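Local coordinates for acetoin utilization protein (Exiguobacterium sibiricum, PDB 2Q04) that probably transfers acetyl groups from acetyl-CoA as a member of the GNAT acetyltransferase family, and is linked by name to acetoin utilization, at residues R10-S15 and Q110-K115; H128-T133 and E194-F199; Y136-D141 and P179-M184; V53-L58 and T77-D82. All coordinates share one frame; numbering follows the deposited sequence.

Interaction 1: residues R10-S15 and Q110-K115; sequences RTLETS and QQIGKK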
# COMPACT_ATOMS: atom_id res chain seq x y z
N ARG A 10 -1.83 1.02 17.46
CA ARG A 10 -2.88 0.20 18.06
C ARG A 10 -2.32 -1.22 18.26
O ARG A 10 -1.46 -1.67 17.50
CB ARG A 10 -4.11 0.13 17.15
CG ARG A 10 -4.81 1.48 16.91
CD ARG A 10 -5.53 1.98 18.13
NE ARG A 10 -6.39 3.12 17.82
CZ ARG A 10 -5.98 4.40 17.72
NH1 ARG A 10 -4.70 4.71 17.89
NH2 ARG A 10 -6.85 5.36 17.45
N THR A 11 -2.77 -1.88 19.31
CA THR A 11 -2.40 -3.27 19.55
C THR A 11 -3.50 -4.18 19.04
O THR A 11 -4.65 -4.06 19.45
CB THR A 11 -2.17 -3.54 21.03
OG1 THR A 11 -1.06 -2.77 21.49
CG2 THR A 11 -1.89 -5.03 21.27
N LEU A 12 -3.16 -5.05 18.10
CA LEU A 12 -4.10 -5.99 17.55
C LEU A 12 -3.86 -7.34 18.17
O LEU A 12 -2.73 -7.81 18.22
CB LEU A 12 -3.94 -6.07 16.02
CG LEU A 12 -4.92 -7.01 15.29
CD1 LEU A 12 -6.35 -6.59 15.55
CD2 LEU A 12 -4.64 -7.04 13.80
N GLU A 13 -4.91 -7.93 18.71
CA GLU A 13 -4.82 -9.26 19.25
C GLU A 13 -5.01 -10.26 18.14
O GLU A 13 -5.72 -9.98 17.16
CB GLU A 13 -5.87 -9.48 20.34
CG GLU A 13 -5.53 -8.75 21.67
CD GLU A 13 -6.63 -8.88 22.69
OE1 GLU A 13 -7.81 -8.83 22.30
OE2 GLU A 13 -6.31 -9.00 23.90
N THR A 14 -4.29 -11.37 18.22
CA THR A 14 -4.38 -12.44 17.22
C THR A 14 -4.24 -13.79 17.90
O THR A 14 -4.05 -13.86 19.12
CB THR A 14 -3.24 -12.31 16.12
OG1 THR A 14 -2.02 -12.83 16.63
CG2 THR A 14 -3.04 -10.87 15.70
N SER A 15 -4.31 -14.86 17.11
CA SER A 15 -4.11 -16.21 17.62
C SER A 15 -2.64 -16.44 17.99
O SER A 15 -2.31 -17.37 18.71
CB SER A 15 -4.55 -17.24 16.58
OG SER A 15 -4.01 -16.93 15.31
N GLN A 110 -5.98 -12.97 10.31
CA GLN A 110 -6.06 -12.29 11.60
C GLN A 110 -6.37 -10.79 11.42
O GLN A 110 -6.26 -10.01 12.37
CB GLN A 110 -4.75 -12.47 12.36
CG GLN A 110 -4.40 -13.92 12.65
CD GLN A 110 -5.46 -14.63 13.50
OE1 GLN A 110 -5.79 -15.79 13.25
NE2 GLN A 110 -5.99 -13.94 14.51
N GLN A 111 -6.74 -10.41 10.19
CA GLN A 111 -7.18 -9.04 9.89
C GLN A 111 -6.09 -7.99 10.15
O GLN A 111 -6.38 -6.84 10.49
CB GLN A 111 -8.46 -8.69 10.65
CG GLN A 111 -9.59 -9.69 10.40
CD GLN A 111 -10.96 -9.12 10.71
OE1 GLN A 111 -11.19 -8.58 11.80
NE2 GLN A 111 -11.88 -9.24 9.77
N ILE A 112 -4.85 -8.37 9.91
CA ILE A 112 -3.73 -7.46 10.09
C ILE A 112 -3.71 -6.40 9.00
O ILE A 112 -3.46 -5.23 9.27
CB ILE A 112 -2.39 -8.21 10.12
CG1 ILE A 112 -2.27 -8.98 11.45
CG2 ILE A 112 -1.21 -7.23 9.93
CD1 ILE A 112 -1.06 -9.83 11.56
N GLY A 113 -3.99 -6.82 7.75
CA GLY A 113 -4.05 -5.90 6.62
C GLY A 113 -5.03 -4.77 6.88
O GLY A 113 -4.70 -3.61 6.71
N LYS A 114 -6.24 -5.14 7.31
CA LYS A 114 -7.27 -4.16 7.66
C LYS A 114 -6.75 -3.12 8.64
O LYS A 114 -6.90 -1.92 8.41
CB LYS A 114 -8.51 -4.87 8.27
CG LYS A 114 -9.38 -5.64 7.26
N LYS A 115 -6.13 -3.58 9.73
CA LYS A 115 -5.61 -2.68 10.77
C LYS A 115 -4.43 -1.89 10.29
O LYS A 115 -4.24 -0.75 10.68
CB LYS A 115 -5.22 -3.45 12.02
CG LYS A 115 -6.32 -3.56 13.03
CD LYS A 115 -6.50 -2.26 13.80
CE LYS A 115 -7.53 -2.41 14.90
NZ LYS A 115 -7.60 -1.23 15.78
O HOH W 1 -7.16 -10.11 14.96
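Leu12 reaches from the end of strand 8-12 into the start of helix 112-121 and carries the centre of this contact. Its CG lies anti to the backbone N (chi1 -178°), and methyl CD2 meets, among others, Gln110 O at 3.7 Å, Ile112 CG1 at 3.9 Å and Lys115 CG at 3.9 Å. Leu12 and Lys115 pass each other at a slant. Beyond that crossing Lys115 runs roughly perpendicular to Arg10, with NZ 4.0 Å from Arg10 CB. There the two like charges come fairly near, Arg10 NE standing 5.0 Å from Lys115 NZ; a long, weak ion pair of Lys115 with Glu118 may ease this. At the other end Thr14 lies across the aliphatic part of Gln110, its CG2 4.1 Å from Gln110 CB, while Thr14 OG1 bonds to the backbone N of Leu16. A water ties the two backbones together, donating to Glu13 O at 2.6 Å and to Gln110 O at 2.7 Å. Gln111 takes the N-cap position, and the sequence up to Gly113 resembles the GNAT motif A loop and helix start, which in relatives bind the acetyl-CoA pyrophosphate.

Interaction 2: residues H128-T133 and E194-F199; sequences HYLILT and EVVAHF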
# COMPACT_ATOMS: atom_id res chain seq x y z
N HIS A 128 -5.62 14.65 2.55
CA HIS A 128 -5.20 15.64 1.57
C HIS A 128 -4.63 14.98 0.31
O HIS A 128 -4.29 15.67 -0.66
CB HIS A 128 -4.16 16.57 2.18
CG HIS A 128 -4.70 17.40 3.31
ND1 HIS A 128 -5.20 18.67 3.12
CD2 HIS A 128 -4.83 17.13 4.63
CE1 HIS A 128 -5.60 19.15 4.28
NE2 HIS A 128 -5.39 18.24 5.21
N TYR A 129 -4.53 13.66 0.32
CA TYR A 129 -3.97 12.92 -0.81
C TYR A 129 -4.99 12.08 -1.52
O TYR A 129 -5.96 11.62 -0.91
CB TYR A 129 -2.83 12.01 -0.35
CG TYR A 129 -1.62 12.75 0.14
CD1 TYR A 129 -0.63 13.17 -0.75
CD2 TYR A 129 -1.44 13.02 1.48
CE1 TYR A 129 0.49 13.84 -0.30
CE2 TYR A 129 -0.33 13.69 1.94
CZ TYR A 129 0.64 14.11 1.05
OH TYR A 129 1.75 14.78 1.52
N LEU A 130 -4.80 11.93 -2.82
CA LEU A 130 -5.46 10.90 -3.57
C LEU A 130 -4.48 9.70 -3.57
O LEU A 130 -3.38 9.77 -4.16
CB LEU A 130 -5.76 11.38 -5.01
CG LEU A 130 -6.63 10.44 -5.88
CD1 LEU A 130 -7.26 11.20 -7.07
CD2 LEU A 130 -5.83 9.24 -6.37
N ILE A 131 -4.83 8.65 -2.83
CA ILE A 131 -3.94 7.50 -2.65
C ILE A 131 -4.34 6.36 -3.58
O ILE A 131 -5.37 5.72 -3.39
CB ILE A 131 -3.95 7.00 -1.17
CG1 ILE A 131 -3.64 8.17 -0.22
CG2 ILE A 131 -2.92 5.86 -0.96
CD1 ILE A 131 -3.93 7.86 1.25
N LEU A 132 -3.54 6.12 -4.61
CA LEU A 132 -3.81 5.06 -5.54
C LEU A 132 -2.91 3.88 -5.24
O LEU A 132 -1.92 4.01 -4.54
CB LEU A 132 -3.62 5.56 -7.00
CG LEU A 132 -2.22 6.07 -7.47
CD1 LEU A 132 -1.23 4.92 -7.71
CD2 LEU A 132 -2.37 6.90 -8.73
N THR A 133 -3.28 2.72 -5.76
CA THR A 133 -2.48 1.52 -5.58
C THR A 133 -2.71 0.56 -6.75
O THR A 133 -3.78 0.56 -7.35
CB THR A 133 -2.82 0.78 -4.19
OG1 THR A 133 -1.68 0.04 -3.74
CG2 THR A 133 -3.98 -0.15 -4.33
N GLU A 194 -9.26 19.05 -9.20
CA GLU A 194 -8.17 19.09 -10.17
C GLU A 194 -7.27 17.86 -10.03
O GLU A 194 -6.79 17.33 -11.02
CB GLU A 194 -7.33 20.36 -10.00
CG GLU A 194 -8.06 21.66 -10.39
CD GLU A 194 -9.14 22.06 -9.40
OE1 GLU A 194 -9.04 21.70 -8.21
OE2 GLU A 194 -10.09 22.77 -9.81
N VAL A 195 -7.06 17.44 -8.79
CA VAL A 195 -6.26 16.27 -8.51
C VAL A 195 -6.96 14.99 -9.01
O VAL A 195 -6.33 14.09 -9.56
CB VAL A 195 -5.99 16.13 -7.00
CG1 VAL A 195 -5.26 14.83 -6.68
CG2 VAL A 195 -5.20 17.34 -6.49
N VAL A 196 -8.28 14.94 -8.81
CA VAL A 196 -9.06 13.81 -9.24
C VAL A 196 -9.11 13.73 -10.76
O VAL A 196 -9.06 12.65 -11.34
CB VAL A 196 -10.50 13.88 -8.70
CG1 VAL A 196 -11.38 12.81 -9.36
CG2 VAL A 196 -10.50 13.72 -7.19
N ALA A 197 -9.21 14.89 -11.40
CA ALA A 197 -9.25 14.96 -12.86
C ALA A 197 -7.94 14.46 -13.44
O ALA A 197 -7.92 13.81 -14.47
CB ALA A 197 -9.52 16.38 -13.32
N HIS A 198 -6.83 14.80 -12.77
CA HIS A 198 -5.52 14.35 -13.20
C HIS A 198 -5.43 12.85 -13.09
O HIS A 198 -4.92 12.19 -13.98
CB HIS A 198 -4.45 15.00 -12.36
CG HIS A 198 -3.06 14.65 -12.78
ND1 HIS A 198 -2.62 14.77 -14.08
CD2 HIS A 198 -1.98 14.27 -12.06
CE1 HIS A 198 -1.35 14.44 -14.15
NE2 HIS A 198 -0.93 14.13 -12.94
N PHE A 199 -5.93 12.31 -11.98
CA PHE A 199 -5.95 10.87 -11.77
C PHE A 199 -6.74 10.18 -12.87
O PHE A 199 -6.33 9.15 -13.38
CB PHE A 199 -6.53 10.53 -10.40
CG PHE A 199 -6.82 9.06 -10.20
CD1 PHE A 199 -5.79 8.12 -10.22
CD2 PHE A 199 -8.11 8.61 -9.95
CE1 PHE A 199 -6.05 6.77 -10.02
CE2 PHE A 199 -8.37 7.25 -9.75
CZ PHE A 199 -7.34 6.34 -9.79
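Leu130 and Phe199 meet where helix 193-203 lies on the sheet of this GNAT fold, against strand 130-135. Over the short segments the two axes come within 10.1 Å and run nearly parallel, 19° apart, so the helix follows the strand instead of crossing it. Aliphatic packing does much of the work. Leu130 CB rests on Val195 CG1 at 3.9 Å, and Leu130 CD1 fits against Phe199 CB at 3.5 Å and also meets Val196 CG2 at 4.1 Å. The aromatic contact is a CH-pi interaction: Leu130 CD2 sits over one face of the Phe199 ring, 4.1 Å from the centroid and 18° off the normal. An alanine in place of Phe199 would probably leave Leu130 CD2 without its ring and open a gap beside Leu132, although the CB packing could persist. The ring also meets Phe168 edge-to-face and touches Leu183 and Ala185 on strand 182-187, which places it in a buried apolar layer. No hydrogen bond joins the two segments. Leu132 reaches the ring obliquely, its CD2 being 3.9 Å from Phe199 CE1.

Interaction 3: residues Y136-D141 and P179-M184; sequences YYWHWD and PANCLM. With EDO (1,2-ethanediol), chain J; EDO (1,2-ethanediol), chain K.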
# COMPACT_ATOMS: atom_id res chain seq x y z
N TYR A 136 -1.02 -6.71 -8.88
CA TYR A 136 -0.84 -7.62 -10.00
C TYR A 136 -0.77 -9.06 -9.51
O TYR A 136 -0.06 -9.36 -8.55
CB TYR A 136 0.44 -7.28 -10.74
CG TYR A 136 0.56 -5.84 -11.14
CD1 TYR A 136 0.25 -5.43 -12.43
CD2 TYR A 136 1.03 -4.89 -10.24
CE1 TYR A 136 0.38 -4.09 -12.82
CE2 TYR A 136 1.16 -3.55 -10.62
CZ TYR A 136 0.84 -3.16 -11.91
OH TYR A 136 0.99 -1.86 -12.28
N TYR A 137 -1.42 -9.97 -10.24
CA TYR A 137 -1.52 -11.39 -9.83
C TYR A 137 -0.12 -12.01 -9.57
O TYR A 137 0.01 -12.94 -8.75
CB TYR A 137 -2.26 -12.22 -10.89
CG TYR A 137 -1.33 -12.80 -11.95
CD1 TYR A 137 -0.56 -13.94 -11.69
CD2 TYR A 137 -1.20 -12.20 -13.20
CE1 TYR A 137 0.32 -14.45 -12.63
CE2 TYR A 137 -0.33 -12.72 -14.17
CZ TYR A 137 0.43 -13.84 -13.86
OH TYR A 137 1.31 -14.35 -14.80
N TRP A 138 0.90 -11.52 -10.28
CA TRP A 138 2.25 -12.15 -10.23
C TRP A 138 3.09 -11.83 -8.95
O TRP A 138 4.25 -12.24 -8.85
CB TRP A 138 3.05 -11.81 -11.52
CG TRP A 138 3.12 -10.33 -11.87
CD1 TRP A 138 3.87 -9.38 -11.24
CD2 TRP A 138 2.46 -9.67 -12.96
NE1 TRP A 138 3.68 -8.16 -11.85
CE2 TRP A 138 2.84 -8.32 -12.92
CE3 TRP A 138 1.58 -10.09 -13.95
CZ2 TRP A 138 2.36 -7.38 -13.84
CZ3 TRP A 138 1.10 -9.15 -14.88
CH2 TRP A 138 1.49 -7.82 -14.81
N HIS A 139 2.48 -11.11 -8.00
CA HIS A 139 3.12 -10.82 -6.72
C HIS A 139 2.34 -11.46 -5.55
O HIS A 139 2.72 -11.31 -4.39
CB HIS A 139 3.23 -9.30 -6.50
CG HIS A 139 4.07 -8.59 -7.53
ND1 HIS A 139 3.64 -7.46 -8.19
CD2 HIS A 139 5.30 -8.87 -8.01
CE1 HIS A 139 4.57 -7.06 -9.03
NE2 HIS A 139 5.59 -7.90 -8.94
N TRP A 140 1.30 -12.22 -5.88
CA TRP A 140 0.41 -12.80 -4.86
C TRP A 140 0.88 -14.19 -4.48
O TRP A 140 1.27 -14.97 -5.33
CB TRP A 140 -1.03 -12.85 -5.38
CG TRP A 140 -1.60 -11.51 -5.73
CD1 TRP A 140 -1.14 -10.28 -5.31
CD2 TRP A 140 -2.82 -11.25 -6.45
NE1 TRP A 140 -1.95 -9.29 -5.80
CE2 TRP A 140 -2.99 -9.85 -6.49
CE3 TRP A 140 -3.76 -12.07 -7.09
CZ2 TRP A 140 -4.07 -9.24 -7.16
CZ3 TRP A 140 -4.83 -11.47 -7.75
CH2 TRP A 140 -4.98 -10.07 -7.77
N ASP A 141 0.82 -14.50 -3.18
CA ASP A 141 1.23 -15.81 -2.66
C ASP A 141 0.06 -16.77 -2.66
O ASP A 141 -0.41 -17.19 -1.61
CB ASP A 141 1.81 -15.68 -1.25
CG ASP A 141 2.45 -16.98 -0.76
OD1 ASP A 141 2.72 -17.89 -1.59
OD2 ASP A 141 2.70 -17.08 0.46
N PRO A 179 -7.72 -9.50 -16.10
CA PRO A 179 -8.84 -8.94 -15.34
C PRO A 179 -8.66 -9.00 -13.81
O PRO A 179 -9.29 -8.24 -13.10
CB PRO A 179 -10.01 -9.80 -15.75
CG PRO A 179 -9.67 -10.33 -17.03
CD PRO A 179 -8.18 -10.48 -17.09
N ALA A 180 -7.86 -9.94 -13.33
CA ALA A 180 -7.62 -10.06 -11.89
C ALA A 180 -6.82 -8.87 -11.35
O ALA A 180 -7.00 -8.45 -10.19
CB ALA A 180 -6.92 -11.35 -11.56
N ASN A 181 -5.93 -8.31 -12.17
CA ASN A 181 -5.17 -7.11 -11.77
C ASN A 181 -6.13 -5.96 -11.58
O ASN A 181 -7.25 -5.96 -12.12
CB ASN A 181 -4.12 -6.74 -12.82
CG ASN A 181 -3.15 -7.85 -13.10
OD1 ASN A 181 -2.95 -8.75 -12.27
ND2 ASN A 181 -2.53 -7.81 -14.27
N CYS A 182 -5.72 -4.96 -10.81
CA CYS A 182 -6.58 -3.82 -10.60
C CYS A 182 -5.87 -2.57 -10.10
O CYS A 182 -4.82 -2.64 -9.47
CB CYS A 182 -7.74 -4.18 -9.65
SG CYS A 182 -7.24 -4.54 -7.93
N LEU A 183 -6.46 -1.44 -10.42
CA LEU A 183 -6.08 -0.17 -9.88
C LEU A 183 -7.13 0.21 -8.88
O LEU A 183 -8.32 0.09 -9.15
CB LEU A 183 -6.02 0.89 -11.00
CG LEU A 183 -6.05 2.36 -10.58
CD1 LEU A 183 -4.73 2.77 -9.90
CD2 LEU A 183 -6.32 3.22 -11.80
N MSE A 184 -6.70 0.65 -7.72
CA MSE A 184 -7.63 1.13 -6.71
C MSE A 184 -7.13 2.43 -6.19
O MSE A 184 -5.94 2.72 -6.30
CB MSE A 184 -7.76 0.12 -5.56
CG MSE A 184 -8.24 -1.23 -5.98
SE MSE A 184 -8.44 -2.39 -4.51
CE MSE A 184 -9.87 -1.45 -3.59
C1 EDO J . -0.14 -9.34 -1.87
O1 EDO J . -1.35 -8.61 -2.17
C2 EDO J . 1.06 -8.43 -1.95
O2 EDO J . 2.24 -9.21 -2.12
C1 EDO K . -9.57 -3.35 -15.84
O1 EDO K . -9.87 -1.94 -16.00
C2 EDO K . -8.97 -3.60 -14.45
O2 EDO K . -8.99 -5.00 -14.10
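Tyr136 and Asn181 bring their CA atoms to 4.7 Å, where the chain has just left strand 130-135 and is about to enter its antiparallel neighbour 182-187. In this GNAT fold the contact therefore ties the 3-10 turn at 137-139 to the incoming strand. Asn181 does most of the tying. Its CG lies anti to its carbonyl carbon (chi1 -57°), on the way to the turn, and OD1 accepts a bond from Tyr137 N at 2.8 Å, nearly straight with an N-H...O angle of 160°. The donor stands somewhat tilted from the carbonyl plane. The same oxygen lies 3.3 Å from Tyr136 CA and at the edge of the Tyr137 ring, whose plane is within 4° of the amide. At the other branch ND2 lies 3.9 Å from Trp138 CZ3, with the indole turned steeply against the amide, and makes a weak hydrogen bond to Glu174 O. The amide is thus held at both ends, which should limit its rotation.

Trp140 reaches Ala180 with the far side of its indole, while NE1 bonds to Glu135 and the ring stacks on Tyr152. Two ethanediol molecules, probably from the crystallisation liquor, sit at the margins: one donates from O2 to His139 O, the other from its O2 to Asn181 O at 2.8 Å. Ala180 O, which also accepts from Arg153 NH1, meets the edge of the Trp140 ring near its plane, 3.5 Å from CH2.

Interaction 4: residues V53-L58 and T77-D82; sequences VEIAAL and TFLYPD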
# COMPACT_ATOMS: atom_id res chain seq x y z
N VAL A 53 13.37 0.76 4.77
CA VAL A 53 14.15 1.79 5.42
C VAL A 53 14.31 3.00 4.49
O VAL A 53 14.11 4.14 4.91
CB VAL A 53 15.56 1.26 5.82
CG1 VAL A 53 16.45 2.41 6.26
CG2 VAL A 53 15.44 0.21 6.93
N GLU A 54 14.63 2.74 3.23
CA GLU A 54 14.82 3.79 2.24
C GLU A 54 13.56 4.58 2.01
O GLU A 54 13.60 5.79 1.90
CB GLU A 54 15.30 3.21 0.93
CG GLU A 54 16.77 2.89 0.90
CD GLU A 54 17.20 2.23 -0.38
OE1 GLU A 54 16.32 1.87 -1.20
OE2 GLU A 54 18.43 2.05 -0.57
N ILE A 55 12.44 3.89 1.91
CA ILE A 55 11.16 4.55 1.74
C ILE A 55 10.87 5.48 2.93
O ILE A 55 10.49 6.63 2.74
CB ILE A 55 10.01 3.53 1.59
CG1 ILE A 55 10.09 2.83 0.22
CG2 ILE A 55 8.66 4.22 1.75
CD1 ILE A 55 9.14 1.63 0.07
N ALA A 56 11.10 4.97 4.14
CA ALA A 56 10.87 5.75 5.37
C ALA A 56 11.69 7.03 5.38
O ALA A 56 11.28 8.02 5.97
CB ALA A 56 11.20 4.92 6.57
N ALA A 57 12.85 6.99 4.72
CA ALA A 57 13.75 8.15 4.66
C ALA A 57 13.28 9.24 3.68
O ALA A 57 13.82 10.34 3.68
CB ALA A 57 15.16 7.69 4.29
N LEU A 58 12.31 8.92 2.84
CA LEU A 58 11.80 9.89 1.86
C LEU A 58 10.95 10.95 2.54
O LEU A 58 10.27 10.68 3.54
CB LEU A 58 10.98 9.19 0.78
CG LEU A 58 11.74 8.23 -0.13
CD1 LEU A 58 10.75 7.43 -0.98
CD2 LEU A 58 12.74 9.00 -1.02
N THR A 77 3.31 0.28 2.75
CA THR A 77 4.19 1.40 2.34
C THR A 77 3.44 2.49 1.59
O THR A 77 2.47 2.22 0.90
CB THR A 77 5.33 0.92 1.44
OG1 THR A 77 4.82 0.62 0.13
CG2 THR A 77 6.00 -0.31 2.02
N PHE A 78 3.92 3.73 1.75
CA PHE A 78 3.37 4.87 1.02
C PHE A 78 4.49 5.71 0.54
O PHE A 78 5.44 5.97 1.28
CB PHE A 78 2.46 5.70 1.91
CG PHE A 78 1.30 4.98 2.41
CD1 PHE A 78 0.10 5.00 1.72
CD2 PHE A 78 1.38 4.24 3.59
CE1 PHE A 78 -1.00 4.30 2.19
CE2 PHE A 78 0.29 3.54 4.06
CZ PHE A 78 -0.91 3.57 3.36
N LEU A 79 4.40 6.15 -0.70
CA LEU A 79 5.39 7.04 -1.29
C LEU A 79 4.85 7.57 -2.59
O LEU A 79 3.77 7.15 -3.04
CB LEU A 79 6.72 6.29 -1.54
CG LEU A 79 6.70 5.13 -2.56
CD1 LEU A 79 8.12 4.69 -2.88
CD2 LEU A 79 5.85 3.94 -2.06
N TYR A 80 5.57 8.50 -3.21
CA TYR A 80 5.16 9.02 -4.50
C TYR A 80 5.31 7.96 -5.57
O TYR A 80 6.20 7.12 -5.48
CB TYR A 80 5.96 10.27 -4.88
CG TYR A 80 5.50 11.53 -4.19
CD1 TYR A 80 4.14 11.85 -4.10
CD2 TYR A 80 6.42 12.44 -3.69
CE1 TYR A 80 3.72 12.99 -3.48
CE2 TYR A 80 6.00 13.60 -3.07
CZ TYR A 80 4.65 13.87 -2.97
OH TYR A 80 4.22 15.03 -2.36
N PRO A 81 4.41 7.97 -6.58
CA PRO A 81 4.45 6.98 -7.65
C PRO A 81 5.80 6.89 -8.34
O PRO A 81 6.53 7.87 -8.40
CB PRO A 81 3.37 7.47 -8.62
CG PRO A 81 2.46 8.28 -7.80
CD PRO A 81 3.29 8.91 -6.75
N ASP A 82 6.11 5.72 -8.88
CA ASP A 82 7.40 5.47 -9.55
C ASP A 82 7.58 6.37 -10.79
O ASP A 82 6.70 6.42 -11.64
CB ASP A 82 7.50 3.98 -9.96
CG ASP A 82 8.88 3.62 -10.53
OD1 ASP A 82 9.11 3.85 -11.74
OD2 ASP A 82 9.70 3.04 -9.78
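The end of helix 45-56 packs here on strand 71-79, one arm of the antiparallel hairpin (62-68 with 71-79) that follows the helix in the chain; both belong to the GNAT core. Ile55, pointing at the strand, supplies most of the contact, and its two branches share three partners. CG1 lies anti to the carbonyl carbon (chi1 -72°) and comes to 4.1 Å from Leu79 CD1. Further out, CD1 settles against Thr77, 4.1 Å from its CB. The remaining methyl, CG2, lies 3.7 Å from Phe78 O. Ile55 crosses both Thr77 and Leu79 at about right angles, and its CG1-CD1 branch alone bridges these two residues. Leu58, just beyond, adds its CD1 at 4.2 Å from Leu79 CB, and its backbone N is held by Ile55 O at 2.9 Å. Thr77 shows the helix its carbon atoms, because OG1 is taken up by the backbone N of Ala100 on the next strand. Ile63 of strand 62-68 completes the apolar patch beneath Ile55. An alanine at Ile55 would probably open a gap over Thr77 and leave Leu79 CD1 without its partner from the helix. With no hydrogen bond between the segments and several contacts at van der Waals distance, the helix end appears to be joined to the sheet by apolar shape fit and not by directional bonds.

How the interactions relate
All four contacts reach one mixed sheet. Interactions 2 and 3 join directly: Thr133 N lies 2.7 Å from Met184 O, a probable hydrogen bond between strands 130-135 and 182-187, and Phe199 CZ packs 3.8 Å from Leu183 CD2. Interaction 4 meets interaction 2 through Ile131 CG2 and Phe78 CE1, 4.0 Å apart. Interaction 1 touches none of the others and lies 28 Å from interaction 2, centre to centre, on the opposite side of the chain's centre. Gly99 and Thr134, on parallel strands 95-103 and 130-135, bind a calcium ion; in GNAT relatives the region between the corresponding strands receives acetyl-CoA. The side chain of Tyr136 comes about 5 Å from a bound calcium.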